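Local structure of dTDP-4-amino-4,6-dideoxyglucose formyltransferase (Shewanella sp. FDAARGOS_354, 6V2T) at residues E167-T170 against S171-Y175; V178-T181 against E182-L185. The protein probably transfers a formyl group from a folate cofactor to the 4-amino group of dTDP-4-amino-4,6-dideoxyglucose, a sugar nucleotide linked to lipopolysaccharide O-antigen. All coordinates share one frame; numbering follows the deposited sequence.

Contact 1: residues E167-T170 against S171-Y175. With NA (sodium ion), chain J; 0FX (dTDP-4-amino-4,6-dideoxyglucose), chain G; EDO (1,2-ethanediol), chain I.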
ATOM      1  N   GLU B 167      -7.483 -11.041  -9.943  1.00 30.33           N
ATOM      2  CA  GLU B 167      -8.134 -10.675  -8.654  0.50 33.84           C
ATOM      3  C   GLU B 167      -7.221  -9.759  -7.829  1.00 30.96           C
ATOM      4  O   GLU B 167      -7.721  -8.914  -7.103  1.00 30.36           O
ATOM      5  CB  GLU B 167      -8.375 -11.946  -7.825  0.50 34.05           C
ATOM      6  CG  GLU B 167      -9.813 -12.453  -7.824  0.50 35.63           C
ATOM      7  CD  GLU B 167     -10.831 -11.676  -8.641  0.50 33.22           C
ATOM      8  OE1 GLU B 167     -11.365 -10.680  -8.118  0.50 31.76           O
ATOM      9  OE2 GLU B 167     -11.130 -12.099  -9.774  0.50 36.45           O
ATOM     10  N   TRP B 168      -5.918 -10.043  -7.868  1.00 31.92           N
ATOM     11  CA  TRP B 168      -4.911  -9.407  -6.971  1.00 33.33           C
ATOM     12  C   TRP B 168      -4.226  -8.227  -7.679  1.00 32.81           C
ATOM     13  O   TRP B 168      -3.201  -7.770  -7.179  1.00 30.67           O
ATOM     14  CB  TRP B 168      -3.856 -10.419  -6.538  1.00 33.87           C
ATOM     15  CG  TRP B 168      -3.146 -11.070  -7.681  1.00 33.65           C
ATOM     16  CD1 TRP B 168      -1.996 -10.681  -8.305  1.00 35.42           C
ATOM     17  CD2 TRP B 168      -3.539 -12.297  -8.303  1.00 37.58           C
ATOM     18  NE1 TRP B 168      -1.662 -11.572  -9.292  1.00 39.91           N
ATOM     19  CE2 TRP B 168      -2.597 -12.569  -9.316  1.00 40.31           C
ATOM     20  CE3 TRP B 168      -4.615 -13.166  -8.115  1.00 37.35           C
ATOM     21  CZ2 TRP B 168      -2.702 -13.685 -10.143  1.00 46.01           C
ATOM     22  CZ3 TRP B 168      -4.714 -14.269  -8.938  1.00 40.32           C
ATOM     23  CH2 TRP B 168      -3.767 -14.530  -9.923  1.00 41.33           C
ATOM     24  N   ASP B 169      -4.769  -7.743  -8.791  1.00 30.31           N
ATOM     25  CA  ASP B 169      -4.174  -6.617  -9.550  1.00 28.17           C
ATOM     26  C   ASP B 169      -4.681  -5.298  -8.969  1.00 28.99           C
ATOM     27  O   ASP B 169      -5.933  -5.150  -8.778  1.00 28.04           O
ATOM     28  CB  ASP B 169      -4.544  -6.680 -11.033  1.00 26.74           C
ATOM     29  CG  ASP B 169      -3.674  -7.587 -11.878  1.00 29.41           C
ATOM     30  OD1 ASP B 169      -2.537  -7.882 -11.467  1.00 31.05           O
ATOM     31  OD2 ASP B 169      -4.123  -7.928 -12.986  1.00 31.33           O
ATOM     32  N   THR B 170      -3.771  -4.333  -8.819  1.00 27.15           N
ATOM     33  CA  THR B 170      -4.102  -2.891  -8.747  1.00 28.20           C
ATOM     34  C   THR B 170      -4.105  -2.311 -10.153  1.00 26.75           C
ATOM     35  O   THR B 170      -3.668  -2.981 -11.117  1.00 26.90           O
ATOM     36  CB  THR B 170      -3.089  -2.135  -7.879  1.00 26.51           C
ATOM     37  OG1 THR B 170      -1.817  -2.276  -8.517  1.00 27.72           O
ATOM     38  CG2 THR B 170      -3.042  -2.690  -6.477  1.00 30.02           C
ATOM     39  N   SER B 171      -4.540  -1.073 -10.265  1.00 25.58           N
ATOM     40  CA  SER B 171      -4.338  -0.255 -11.469  1.00 26.39           C
ATOM     41  C   SER B 171      -2.882  -0.342 -11.934  1.00 27.14           C
ATOM     42  O   SER B 171      -2.672  -0.488 -13.146  1.00 25.92           O
ATOM     43  CB  SER B 171      -4.743   1.155 -11.232  1.00 27.17           C
ATOM     44  OG  SER B 171      -4.368   1.943 -12.328  1.00 26.99           O
ATOM     45  N   LEU B 172      -1.911  -0.256 -11.029  1.00 28.31           N
ATOM     46  CA  LEU B 172      -0.486  -0.197 -11.451  1.00 28.76           C
ATOM     47  C   LEU B 172      -0.116  -1.547 -12.089  1.00 29.57           C
ATOM     48  O   LEU B 172       0.519  -1.551 -13.135  1.00 32.48           O
ATOM     49  CB  LEU B 172       0.388   0.125 -10.234  1.00 32.89           C
ATOM     50  CG  LEU B 172       1.896   0.102 -10.487  1.00 32.43           C
ATOM     51  CD1 LEU B 172       2.282   1.127 -11.526  1.00 33.41           C
ATOM     52  CD2 LEU B 172       2.670   0.311  -9.188  1.00 34.14           C
ATOM     53  N   ASN B 173      -0.491  -2.642 -11.457  1.00 27.72           N
ATOM     54  CA  ASN B 173      -0.234  -4.001 -11.980  1.00 32.40           C
ATOM     55  C   ASN B 173      -0.800  -4.113 -13.410  1.00 31.23           C
ATOM     56  O   ASN B 173      -0.058  -4.529 -14.306  1.00 29.64           O
ATOM     57  CB  ASN B 173      -0.821  -5.096 -11.082  1.00 32.26           C
ATOM     58  CG  ASN B 173      -0.296  -5.098  -9.666  1.00 34.09           C
ATOM     59  OD1 ASN B 173      -1.067  -5.370  -8.755  1.00 31.58           O
ATOM     60  ND2 ASN B 173       0.989  -4.831  -9.480  1.00 33.45           N
ATOM     61  N   VAL B 174      -2.074  -3.771 -13.645  1.00 27.99           N
ATOM     62  CA  VAL B 174      -2.664  -3.922 -15.002  1.00 30.22           C
ATOM     63  C   VAL B 174      -1.951  -2.965 -15.970  1.00 27.95           C
ATOM     64  O   VAL B 174      -1.679  -3.364 -17.096  1.00 28.53           O
ATOM     65  CB  VAL B 174      -4.192  -3.702 -15.022  1.00 28.74           C
ATOM     66  CG1 VAL B 174      -4.729  -4.010 -16.407  1.00 30.63           C
ATOM     67  CG2 VAL B 174      -4.895  -4.555 -13.980  1.00 27.89           C
ATOM     68  N   TYR B 175      -1.709  -1.716 -15.565  1.00 28.47           N
ATOM     69  CA  TYR B 175      -1.110  -0.699 -16.447  1.00 29.60           C
ATOM     70  C   TYR B 175       0.248  -1.198 -16.955  1.00 28.81           C
ATOM     71  O   TYR B 175       0.513  -1.075 -18.168  1.00 28.76           O
ATOM     72  CB  TYR B 175      -0.925   0.620 -15.713  1.00 28.69           C
ATOM     73  CG  TYR B 175      -0.403   1.716 -16.588  1.00 28.80           C
ATOM     74  CD1 TYR B 175      -1.215   2.298 -17.551  1.00 31.55           C
ATOM     75  CD2 TYR B 175       0.892   2.186 -16.449  1.00 31.28           C
ATOM     76  CE1 TYR B 175      -0.761   3.339 -18.334  1.00 32.63           C
ATOM     77  CE2 TYR B 175       1.349   3.246 -17.206  1.00 33.17           C
ATOM     78  CZ  TYR B 175       0.524   3.818 -18.156  1.00 33.17           C
ATOM     79  OH  TYR B 175       0.986   4.846 -18.910  1.00 32.07           O
TER
HETATM   80 NA    NA J 304      -1.263  -6.768  -6.760  1.00 36.08          NA
HETATM   81  O4P 0FX G 301      -1.224   6.629 -19.796  1.00 33.87           O
HETATM   82  P2  0FX G 301      -0.504   7.978 -19.737  1.00 62.66           P
HETATM   83  O3P 0FX G 301       0.592   8.095 -20.749  1.00 58.71           O
HETATM   84  O1G 0FX G 301      -1.646   8.974 -20.146  1.00 58.63           O
HETATM   85  C1G 0FX G 301      -1.413   9.857 -21.240  1.00 61.00           C
HETATM   86  C2G 0FX G 301      -1.919  11.206 -20.769  1.00 60.88           C
HETATM   87  O2G 0FX G 301      -1.237  11.714 -19.608  1.00 53.31           O
HETATM   88  C3G 0FX G 301      -3.390  11.026 -20.432  1.00 61.34           C
HETATM   89  O3G 0FX G 301      -3.895  12.326 -20.094  1.00 54.85           O
HETATM   90  C4G 0FX G 301      -4.163  10.371 -21.594  1.00 54.90           C
HETATM   91  N4A 0FX G 301      -5.493   9.977 -21.120  1.00 57.78           N
HETATM   92  C5G 0FX G 301      -3.514   9.121 -22.178  1.00 54.86           C
HETATM   93  C6G 0FX G 301      -4.230   8.683 -23.472  1.00 52.99           C
HETATM   94  O5G 0FX G 301      -2.130   9.396 -22.411  1.00 61.19           O
HETATM   95  OPP 0FX G 301       0.357   8.507 -18.373  1.00 38.73           O
HETATM   96  P   0FX G 301      -0.570   8.974 -17.199  1.00 38.19           P
HETATM   97  O1P 0FX G 301      -1.471  10.097 -17.413  1.00 34.96           O
HETATM   98  O2P 0FX G 301       0.347   9.422 -16.092  1.00 54.66           O
HETATM   99  O5  0FX G 301      -1.331   7.788 -16.489  1.00 38.90           O
HETATM  100  C5  0FX G 301      -0.723   6.536 -16.316  1.00 30.86           C
HETATM  101  C4  0FX G 301      -1.494   5.816 -15.202  1.00 31.65           C
HETATM  102  O4  0FX G 301      -1.288   6.432 -13.930  1.00 29.80           O
HETATM  103  C3  0FX G 301      -3.024   5.859 -15.358  1.00 30.30           C
HETATM  104  O3  0FX G 301      -3.500   4.892 -16.284  1.00 31.02           O
HETATM  105  C2  0FX G 301      -3.564   5.679 -13.917  1.00 28.75           C
HETATM  106  C1  0FX G 301      -2.400   6.315 -13.107  1.00 31.90           C
HETATM  107  N11 0FX G 301      -2.789   7.641 -12.646  1.00 31.93           N
HETATM  108  C61 0FX G 301      -2.396   8.770 -13.275  1.00 36.01           C
HETATM  109  C51 0FX G 301      -2.787  10.006 -12.762  1.00 36.88           C
HETATM  110  C5A 0FX G 301      -2.363  11.290 -13.466  1.00 38.83           C
HETATM  111  C21 0FX G 301      -3.538   7.691 -11.537  1.00 31.10           C
HETATM  112  O21 0FX G 301      -3.911   6.531 -10.941  1.00 32.29           O
HETATM  113  N31 0FX G 301      -3.952   8.870 -11.014  1.00 32.12           N
HETATM  114  C41 0FX G 301      -3.583  10.035 -11.611  1.00 36.60           C
HETATM  115  O41 0FX G 301      -4.053  11.209 -11.097  1.00 34.61           O
HETATM  116  C1  EDO I 303     -10.385  -9.625 -11.876  1.00 39.50           C
HETATM  117  O1  EDO I 303     -10.623  -8.239 -11.641  1.00 32.30           O
HETATM  118  C2  EDO I 303     -11.665 -10.259 -12.241  1.00 39.35           C
HETATM  119  O2  EDO I 303     -12.686  -9.902 -11.302  1.00 39.98           O
HETATM  120  O   HOH W   1       0.416  -7.950  -7.684  1.00 33.38           O
HETATM  121  O   HOH W   2      -0.574  -4.906  -5.335  1.00 31.78           O
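Thr170 and Asn173 form a capping box at the first turn of helix 171-194, a textbook way of starting a helix that is here combined with a metal site. The N-cap residue Thr170 offers OG1 to the start of the helix: Asn173 N donates to it over 3.2 Å in a nearly straight bond (173°), while the bond from Leu172 N is weak and bent. With chi1 at 62°, OG1 sits between the backbone N and the carbonyl carbon, which turns it toward those amides. In return the side chain of Asn173 folds back beside its own backbone N, and OD1 accepts from Thr170 N at 2.9 Å, the donor tilted 34° from the carbonyl plane. The same OD1 binds the sodium ion at 2.4 Å, joined by Trp168 O at 2.2 Å, two waters and Ala263 O. Metal and amide thus grip one oxygen together, fixing the rotation of the side-chain amide and probably polarising its carbonyl. Asp169 packs its carboxylate against this turn, OD1 lying 3.3 Å from Asn173 CB and OD2 beside the CG2 methyl of Val174; OD2 also forms a salt bridge with Arg177.

Away from this dense core the contact loosens on the side of the partly exposed Trp168, where one of the sodium waters lies at the edge of the indole, in its plane. Tyr175, one residue beyond Val174, is buried again and faces the sugar nucleotide: its ring has the deoxyribose carbon C4 over its centre, and Tyr175 OH donates to the diphosphate oxygen O4P at 3.0 Å.

Contact 2: residues V178-T181 against E182-L185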
ATOM      1  N   VAL B 178      -0.237  -3.807 -19.581  1.00 30.25           N
ATOM      2  CA  VAL B 178      -0.693  -3.112 -20.815  1.00 28.92           C
ATOM      3  C   VAL B 178       0.519  -2.484 -21.500  1.00 29.60           C
ATOM      4  O   VAL B 178       0.672  -2.715 -22.730  1.00 27.76           O
ATOM      5  CB  VAL B 178      -1.800  -2.085 -20.521  1.00 28.67           C
ATOM      6  CG1 VAL B 178      -2.081  -1.194 -21.713  1.00 30.71           C
ATOM      7  CG2 VAL B 178      -3.060  -2.791 -20.070  1.00 28.26           C
ATOM      8  N   GLN B 179       1.383  -1.809 -20.741  1.00 27.94           N
ATOM      9  CA  GLN B 179       2.584  -1.137 -21.310  1.00 32.39           C
ATOM     10  C   GLN B 179       3.444  -2.185 -22.020  1.00 31.07           C
ATOM     11  O   GLN B 179       3.943  -1.871 -23.126  1.00 34.46           O
ATOM     12  CB  GLN B 179       3.432  -0.398 -20.268  1.00 34.32           C
ATOM     13  CG  GLN B 179       2.805   0.864 -19.685  1.00 39.30           C
ATOM     14  CD  GLN B 179       3.733   1.525 -18.677  1.00 42.54           C
ATOM     15  OE1 GLN B 179       4.018   1.003 -17.583  1.00 41.51           O
ATOM     16  NE2 GLN B 179       4.192   2.711 -19.022  1.00 39.58           N
ATOM     17  N   GLN B 180       3.577  -3.388 -21.454  1.00 37.17           N
ATOM     18  CA  GLN B 180       4.404  -4.466 -22.079  1.00 37.84           C
ATOM     19  C   GLN B 180       3.786  -4.878 -23.425  1.00 32.11           C
ATOM     20  O   GLN B 180       4.531  -5.052 -24.405  1.00 32.53           O
ATOM     21  CB  GLN B 180       4.530  -5.693 -21.177  1.00 39.42           C
ATOM     22  CG  GLN B 180       5.545  -6.700 -21.708  1.00 48.84           C
ATOM     23  CD  GLN B 180       6.893  -6.078 -22.011  1.00 51.52           C
ATOM     24  OE1 GLN B 180       7.547  -5.503 -21.132  1.00 50.52           O
ATOM     25  NE2 GLN B 180       7.302  -6.153 -23.271  1.00 47.11           N
ATOM     26  N   THR B 181       2.469  -5.050 -23.446  1.00 34.80           N
ATOM     27  CA  THR B 181       1.681  -5.408 -24.645  1.00 32.72           C
ATOM     28  C   THR B 181       1.774  -4.299 -25.696  1.00 31.99           C
ATOM     29  O   THR B 181       1.809  -4.667 -26.891  1.00 33.32           O
ATOM     30  CB  THR B 181       0.250  -5.776 -24.247  1.00 34.99           C
ATOM     31  OG1 THR B 181       0.374  -7.136 -23.847  1.00 36.59           O
ATOM     32  CG2 THR B 181      -0.750  -5.650 -25.368  1.00 33.96           C
ATOM     33  N   GLU B 182       1.725  -3.018 -25.295  1.00 29.53           N
ATOM     34  CA  GLU B 182       1.909  -1.871 -26.200  1.00 32.50           C
ATOM     35  C   GLU B 182       3.293  -1.986 -26.837  1.00 34.03           C
ATOM     36  O   GLU B 182       3.412  -1.739 -28.040  1.00 27.36           O
ATOM     37  CB  GLU B 182       1.844  -0.495 -25.536  1.00 33.59           C
ATOM     38  CG  GLU B 182       0.506  -0.096 -24.949  1.00 39.47           C
ATOM     39  CD  GLU B 182       0.511   1.350 -24.466  1.00 43.57           C
ATOM     40  OE1 GLU B 182       1.448   1.719 -23.688  1.00 39.08           O
ATOM     41  OE2 GLU B 182      -0.373   2.130 -24.915  1.00 42.73           O
ATOM     42  N   MET B 183       4.308  -2.338 -26.044  1.00 32.35           N
ATOM     43  CA  MET B 183       5.690  -2.464 -26.577  1.00 31.67           C
ATOM     44  C   MET B 183       5.780  -3.654 -27.527  1.00 30.25           C
ATOM     45  O   MET B 183       6.381  -3.474 -28.586  1.00 38.86           O
ATOM     46  CB  MET B 183       6.684  -2.577 -25.428  1.00 34.81           C
ATOM     47  CG  MET B 183       6.820  -1.253 -24.721  1.00 38.46           C
ATOM     48  SD  MET B 183       8.129  -1.235 -23.457  1.00 50.72           S
ATOM     49  CE  MET B 183       7.644  -2.601 -22.409  1.00 44.09           C
ATOM     50  N   ASP B 184       5.160  -4.787 -27.188  1.00 30.05           N
ATOM     51  CA  ASP B 184       5.086  -5.983 -28.053  1.00 34.07           C
ATOM     52  C   ASP B 184       4.430  -5.609 -29.390  1.00 35.49           C
ATOM     53  O   ASP B 184       4.991  -5.963 -30.423  1.00 30.66           O
ATOM     54  CB  ASP B 184       4.313  -7.134 -27.401  1.00 34.01           C
ATOM     55  CG  ASP B 184       4.971  -7.819 -26.210  1.00 41.83           C
ATOM     56  OD1 ASP B 184       6.141  -7.508 -25.916  1.00 38.68           O
ATOM     57  OD2 ASP B 184       4.262  -8.618 -25.551  1.00 40.78           O
ATOM     58  N   LEU B 185       3.265  -4.928 -29.378  1.00 35.24           N
ATOM     59  CA  LEU B 185       2.570  -4.513 -30.627  1.00 31.67           C
ATOM     60  C   LEU B 185       3.460  -3.614 -31.480  1.00 30.29           C
ATOM     61  O   LEU B 185       3.513  -3.809 -32.726  1.00 33.65           O
ATOM     62  CB  LEU B 185       1.258  -3.790 -30.288  1.00 33.07           C
ATOM     63  CG  LEU B 185       0.124  -4.680 -29.818  1.00 34.57           C
ATOM     64  CD1 LEU B 185      -1.029  -3.826 -29.300  1.00 39.68           C
ATOM     65  CD2 LEU B 185      -0.380  -5.597 -30.937  1.00 37.66           C
TER
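Glu182 N donates to Val178 O over 2.8 Å, nearly along the C=O axis, the shortest of the i to i+4 bonds that run through this part of an alpha helix. One turn face further round, Asp184 N reaches Gln180 O at 2.9 Å, and the side chains of these two residues repeat the link outside the backbone. Gln180 NE2 donates to Asp184 OD1 over 3.2 Å, and although the acceptor lies in the plane of the Gln180 amide, the donor reaches OD1 from above the carboxylate, 41° out of its plane. A bend at chi2 (52°) brings the glutamine amide back over the next turn. Its other end meets Met183, whose chain crosses that of Gln180 at about a right angle and sets the CE methyl 3.2 Å from OE1.

Another side of the helix is occupied by Glu182. Its CG rests 3.4 Å from Val178 O, and beyond CG the chain runs extended until OE2 reaches a hydrogen bond with His99, a residue of the sugar-nucleotide pocket. Thr181 and Leu185 together touch Cys143 of strand 141-147; Leu185 folds its CG to 3.4 Å from Thr181 O, which accepts from Leu185 N. Met183 packs on Phe38 of helix 33-45.

One short helical segment therefore serves different chemistries around its circumference. The Gln180-Asp184 pair adds a polar bridge across one turn on the more exposed side of the helix, whereas buried Glu182 sends its carboxylate to His99, a bond consistent with a second-shell role for Glu182 in positioning that histidine.

Overall arrangement
Following the chain from the N terminus, strand 157-163 at one border of the mixed seven-stranded sheet gives way to a loop, and contact 1 closes that loop onto the start of helix 171-194. Contact 2 comes next on the same helix, its centre about 15 Å from that of contact 1. The two run in series, neither nesting nor crossing, and share no direct touch apart from the continuing helix. In contact 1 the sodium ion ties the loop and the helix start to Ala263 of strand 256-266, while Glu167 and Trp168 of the loop pack on Arg251 of the second subunit. Contact 2 lays the following turns against strands 141-147 and 157-163 and helix 33-45.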